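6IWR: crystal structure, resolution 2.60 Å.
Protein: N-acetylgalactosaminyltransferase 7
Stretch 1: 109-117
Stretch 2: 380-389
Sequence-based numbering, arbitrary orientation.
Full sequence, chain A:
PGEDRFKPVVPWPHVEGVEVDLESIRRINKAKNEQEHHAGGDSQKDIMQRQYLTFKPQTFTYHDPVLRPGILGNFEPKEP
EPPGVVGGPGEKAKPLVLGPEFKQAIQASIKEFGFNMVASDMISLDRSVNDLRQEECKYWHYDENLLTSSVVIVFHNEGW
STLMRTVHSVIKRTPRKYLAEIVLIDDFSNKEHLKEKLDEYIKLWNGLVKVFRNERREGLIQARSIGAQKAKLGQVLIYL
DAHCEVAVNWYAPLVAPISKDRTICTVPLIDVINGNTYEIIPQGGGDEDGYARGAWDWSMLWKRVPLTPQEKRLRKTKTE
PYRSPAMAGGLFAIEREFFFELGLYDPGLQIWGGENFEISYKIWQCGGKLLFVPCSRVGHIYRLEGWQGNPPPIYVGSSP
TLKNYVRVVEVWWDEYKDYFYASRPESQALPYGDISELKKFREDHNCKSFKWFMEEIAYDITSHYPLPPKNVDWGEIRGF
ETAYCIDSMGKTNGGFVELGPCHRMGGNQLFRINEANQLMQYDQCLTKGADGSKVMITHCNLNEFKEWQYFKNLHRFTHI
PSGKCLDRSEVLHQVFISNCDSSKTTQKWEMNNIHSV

Stretch 1 (109-117) SIKEFGFNM
Stretch 2, residues 380-389: HIYRLEGWQG

Stretch 1 is the end of a helix, 109-113, followed by a turn; stretch 2 leaves a strand that includes 380 and 381 and continues as an extended loop, with phi/psi near -59/156 at R383, -112/155 at L384 and -75/161 at W387. No touching pair is separated by fewer than 266 positions in sequence, yet the two bury 627 Å² in total. The register is fixed by K111 and W387, whose CA atoms lie 4.3 Å apart. Broadly, partners shift back along stretch 2, from G386, W387 and Q388 at K111 to I381, Y382 and R383 at F115, though I110 also reaches L384 and E385, and F113 and G114 pair with R383 and L384 in forward order.

S109 does not reach stretch 2. Its backbone O accepts from F113 N at 2.8 Å, and its OG (chi1 p) accepts from M117 N at 2.8 Å, tying the last helical turn to M117, the residue after N116, which is at an N-cap position.

I110 (-63/-47, chi1 m, chi2 t) presents its side chain sideways. CD1 packs at 4.2 Å from L384 CD1 (L384 m, t), an apolar pair, while CG2 lies 3.2 Å from E385 O. G386, at phi/psi 98/-3, turns the loop here; an ideal CB on it would sit 3.5 Å from I110 CG2 and jam against the preceding carbonyl, so the backbone angles themselves call for glycine.

K111 (-49/-47) contributes through both backbone and side chain. Its CA donates a CA-H...O contact to G386 O at 3.3 Å, with 162° at the hydrogen, and its O accepts a weak hydrogen bond from Q388 N, 3.2 Å and 129°. The side chain, chi1 -99° and then t throughout, passes CG within 3.6 Å of Q388 NE2 (Q388 chi1 -15°, chi2 t, chi3 -43°) before its end leads away.

E112 points its CB away, but its O receives W387 NE1 at 3.2 Å and 143°. This places the carbonyl at the edge of the indole, as the in-plane N-H requires. W387 adopts chi1 t and chi2 27°, laying one ring face over the helix end.

F113 (-120/-21, chi1 m) also turns its CB away; its O takes a weak hydrogen bond from R383 NE, 3.4 Å and 157°.

G114 leaves the helix at 85/-8, its N still bonded to I110 O at 2.6 Å. Its CA lies 3.9 Å from the centroid of the W387 five-membered ring, 28° off the normal, a CH-pi contact. An ideal CB would fall 2.7 Å from R383 CG and 3.0 Å from W387 CG, so the close approach depends on the absent side chain. G114 O accepts from L384 N at 3.0 Å and 152°.

F115 (-120/155, chi1 m, chi2 -53°) swings its ring into the other stretch. I381 (m, t) covers one face: CB is 4.3 Å from the ring centroid, 24° off the normal, and CG2 is 3.6 Å from F115 CE1. F115 CZ lies over a face of the R383 guanidinium (chi1 -129°, chi2 113°, chi3 -147°, chi4 171°), 3.6 Å from NE, leaving the in-plane N-H free for F113 O.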

# COMPACT_ATOMS: atom_id res chain seq x y z
N SER A 109 18.19 7.53 -1.01
CA SER A 109 18.23 7.74 -2.45
C SER A 109 16.95 7.24 -3.12
O SER A 109 16.53 7.81 -4.13
CB SER A 109 19.48 7.11 -3.07
OG SER A 109 19.35 5.72 -3.33
N ILE A 110 16.31 6.21 -2.56
CA ILE A 110 15.03 5.76 -3.12
C ILE A 110 13.98 6.86 -3.00
O ILE A 110 13.27 7.16 -3.97
CB ILE A 110 14.56 4.46 -2.44
CG1 ILE A 110 15.55 3.32 -2.72
CG2 ILE A 110 13.17 4.11 -2.92
CD1 ILE A 110 15.39 2.13 -1.81
N LYS A 111 13.87 7.49 -1.83
CA LYS A 111 13.01 8.67 -1.70
C LYS A 111 13.28 9.68 -2.80
O LYS A 111 12.35 10.20 -3.41
CB LYS A 111 13.20 9.33 -0.33
CG LYS A 111 12.14 8.98 0.72
CD LYS A 111 12.44 9.69 2.03
CE LYS A 111 11.83 8.98 3.22
NZ LYS A 111 12.19 9.67 4.49
N GLU A 112 14.56 9.99 -3.06
CA GLU A 112 14.85 11.06 -4.02
C GLU A 112 14.55 10.64 -5.45
O GLU A 112 14.01 11.45 -6.22
CB GLU A 112 16.30 11.54 -3.92
CG GLU A 112 16.59 12.68 -4.94
CD GLU A 112 17.96 13.36 -4.78
OE1 GLU A 112 18.24 14.32 -5.54
OE2 GLU A 112 18.76 12.93 -3.92
N PHE A 113 14.89 9.40 -5.83
CA PHE A 113 14.84 8.96 -7.23
C PHE A 113 13.90 7.78 -7.52
O PHE A 113 13.50 7.61 -8.67
CB PHE A 113 16.24 8.58 -7.72
CG PHE A 113 17.22 9.70 -7.65
CD1 PHE A 113 17.31 10.62 -8.69
CD2 PHE A 113 18.05 9.85 -6.56
CE1 PHE A 113 18.19 11.67 -8.63
CE2 PHE A 113 18.93 10.90 -6.49
CZ PHE A 113 18.99 11.82 -7.53
N GLY A 114 13.55 6.97 -6.53
CA GLY A 114 12.81 5.77 -6.83
C GLY A 114 13.67 4.59 -7.22
O GLY A 114 13.15 3.48 -7.36
N PHE A 115 14.97 4.80 -7.39
CA PHE A 115 15.92 3.72 -7.58
C PHE A 115 16.95 3.76 -6.46
O PHE A 115 17.18 4.79 -5.82
CB PHE A 115 16.63 3.81 -8.93
CG PHE A 115 15.69 3.97 -10.07
CD1 PHE A 115 14.64 3.09 -10.25
CD2 PHE A 115 15.86 5.01 -10.98
CE1 PHE A 115 13.77 3.21 -11.32
CE2 PHE A 115 14.97 5.16 -12.05
CZ PHE A 115 13.93 4.24 -12.22
N ASN A 116 17.54 2.60 -6.20
CA ASN A 116 18.67 2.48 -5.29
C ASN A 116 19.86 3.13 -5.97
O ASN A 116 20.61 2.49 -6.69
CB ASN A 116 18.94 1.01 -5.01
CG ASN A 116 19.97 0.79 -3.96
OD1 ASN A 116 19.98 -0.26 -3.31
ND2 ASN A 116 20.85 1.78 -3.76
N MET A 117 20.06 4.43 -5.73
CA MET A 117 21.15 5.10 -6.43
C MET A 117 22.50 4.82 -5.81
O MET A 117 23.53 4.94 -6.50
CB MET A 117 20.92 6.60 -6.50
CG MET A 117 19.85 7.00 -7.48
SD MET A 117 20.22 6.66 -9.22
CE MET A 117 21.84 7.39 -9.34
N HIS A 380 14.90 -1.88 -18.80
CA HIS A 380 14.26 -0.68 -18.27
C HIS A 380 14.23 -0.87 -16.76
O HIS A 380 13.76 -1.90 -16.28
CB HIS A 380 12.85 -0.51 -18.87
CG HIS A 380 12.07 0.65 -18.31
ND1 HIS A 380 11.15 0.50 -17.30
CD2 HIS A 380 12.08 1.97 -18.62
CE1 HIS A 380 10.63 1.68 -16.99
NE2 HIS A 380 11.18 2.59 -17.78
N ILE A 381 14.76 0.10 -16.01
CA ILE A 381 14.72 -0.01 -14.56
C ILE A 381 13.31 0.28 -14.07
O ILE A 381 12.69 1.27 -14.47
CB ILE A 381 15.70 0.95 -13.88
CG1 ILE A 381 17.04 0.97 -14.61
CG2 ILE A 381 15.85 0.55 -12.42
CD1 ILE A 381 17.97 2.03 -14.11
N TYR A 382 12.82 -0.54 -13.16
CA TYR A 382 11.47 -0.39 -12.66
C TYR A 382 11.51 0.17 -11.25
O TYR A 382 12.25 -0.33 -10.40
CB TYR A 382 10.72 -1.72 -12.73
CG TYR A 382 10.19 -1.98 -14.15
CD1 TYR A 382 9.11 -1.26 -14.64
CD2 TYR A 382 10.80 -2.92 -14.99
CE1 TYR A 382 8.62 -1.48 -15.93
CE2 TYR A 382 10.32 -3.15 -16.29
CZ TYR A 382 9.22 -2.42 -16.75
OH TYR A 382 8.72 -2.63 -18.03
N ARG A 383 10.70 1.22 -11.02
CA ARG A 383 10.71 1.98 -9.78
C ARG A 383 10.41 1.12 -8.57
O ARG A 383 9.75 0.09 -8.66
CB ARG A 383 9.67 3.10 -9.83
CG ARG A 383 10.23 4.45 -9.46
CD ARG A 383 10.17 5.30 -10.72
NE ARG A 383 11.24 6.27 -10.84
CZ ARG A 383 11.45 6.97 -11.96
NH1 ARG A 383 10.67 6.76 -13.00
NH2 ARG A 383 12.44 7.86 -12.05
N LEU A 384 10.87 1.60 -7.42
CA LEU A 384 10.66 0.96 -6.14
C LEU A 384 9.73 1.82 -5.30
O LEU A 384 9.65 3.04 -5.49
CB LEU A 384 11.98 0.77 -5.40
CG LEU A 384 13.11 0.18 -6.22
CD1 LEU A 384 14.33 0.08 -5.33
CD2 LEU A 384 12.74 -1.18 -6.75
N GLU A 385 9.03 1.20 -4.35
CA GLU A 385 8.20 2.05 -3.52
C GLU A 385 9.09 2.98 -2.72
O GLU A 385 10.30 2.79 -2.60
CB GLU A 385 7.32 1.24 -2.59
CG GLU A 385 7.32 -0.24 -2.87
CD GLU A 385 6.07 -0.70 -3.59
OE1 GLU A 385 5.66 -1.86 -3.40
OE2 GLU A 385 5.49 0.11 -4.35
N GLY A 386 8.47 4.02 -2.17
CA GLY A 386 9.18 5.01 -1.39
C GLY A 386 9.56 6.26 -2.14
O GLY A 386 10.12 7.18 -1.53
N TRP A 387 9.27 6.33 -3.43
CA TRP A 387 9.67 7.48 -4.21
C TRP A 387 8.77 8.67 -3.90
O TRP A 387 7.67 8.52 -3.36
CB TRP A 387 9.60 7.16 -5.70
CG TRP A 387 10.19 8.19 -6.57
CD1 TRP A 387 11.17 9.08 -6.24
CD2 TRP A 387 9.84 8.46 -7.92
NE1 TRP A 387 11.45 9.89 -7.31
CE2 TRP A 387 10.65 9.52 -8.36
CE3 TRP A 387 8.92 7.90 -8.81
CZ2 TRP A 387 10.57 10.03 -9.65
CZ3 TRP A 387 8.84 8.41 -10.07
CH2 TRP A 387 9.66 9.47 -10.49
N GLN A 388 9.25 9.86 -4.23
CA GLN A 388 8.45 11.06 -4.07
C GLN A 388 8.94 12.10 -5.09
O GLN A 388 9.74 12.99 -4.77
CB GLN A 388 8.55 11.58 -2.63
CG GLN A 388 9.13 10.53 -1.67
CD GLN A 388 9.07 10.94 -0.18
OE1 GLN A 388 9.36 12.09 0.16
NE2 GLN A 388 8.68 10.01 0.70
N GLY A 389 8.44 12.01 -6.33
CA GLY A 389 7.40 11.08 -6.76
C GLY A 389 6.02 11.69 -6.56
O GLY A 389 5.37 11.37 -5.56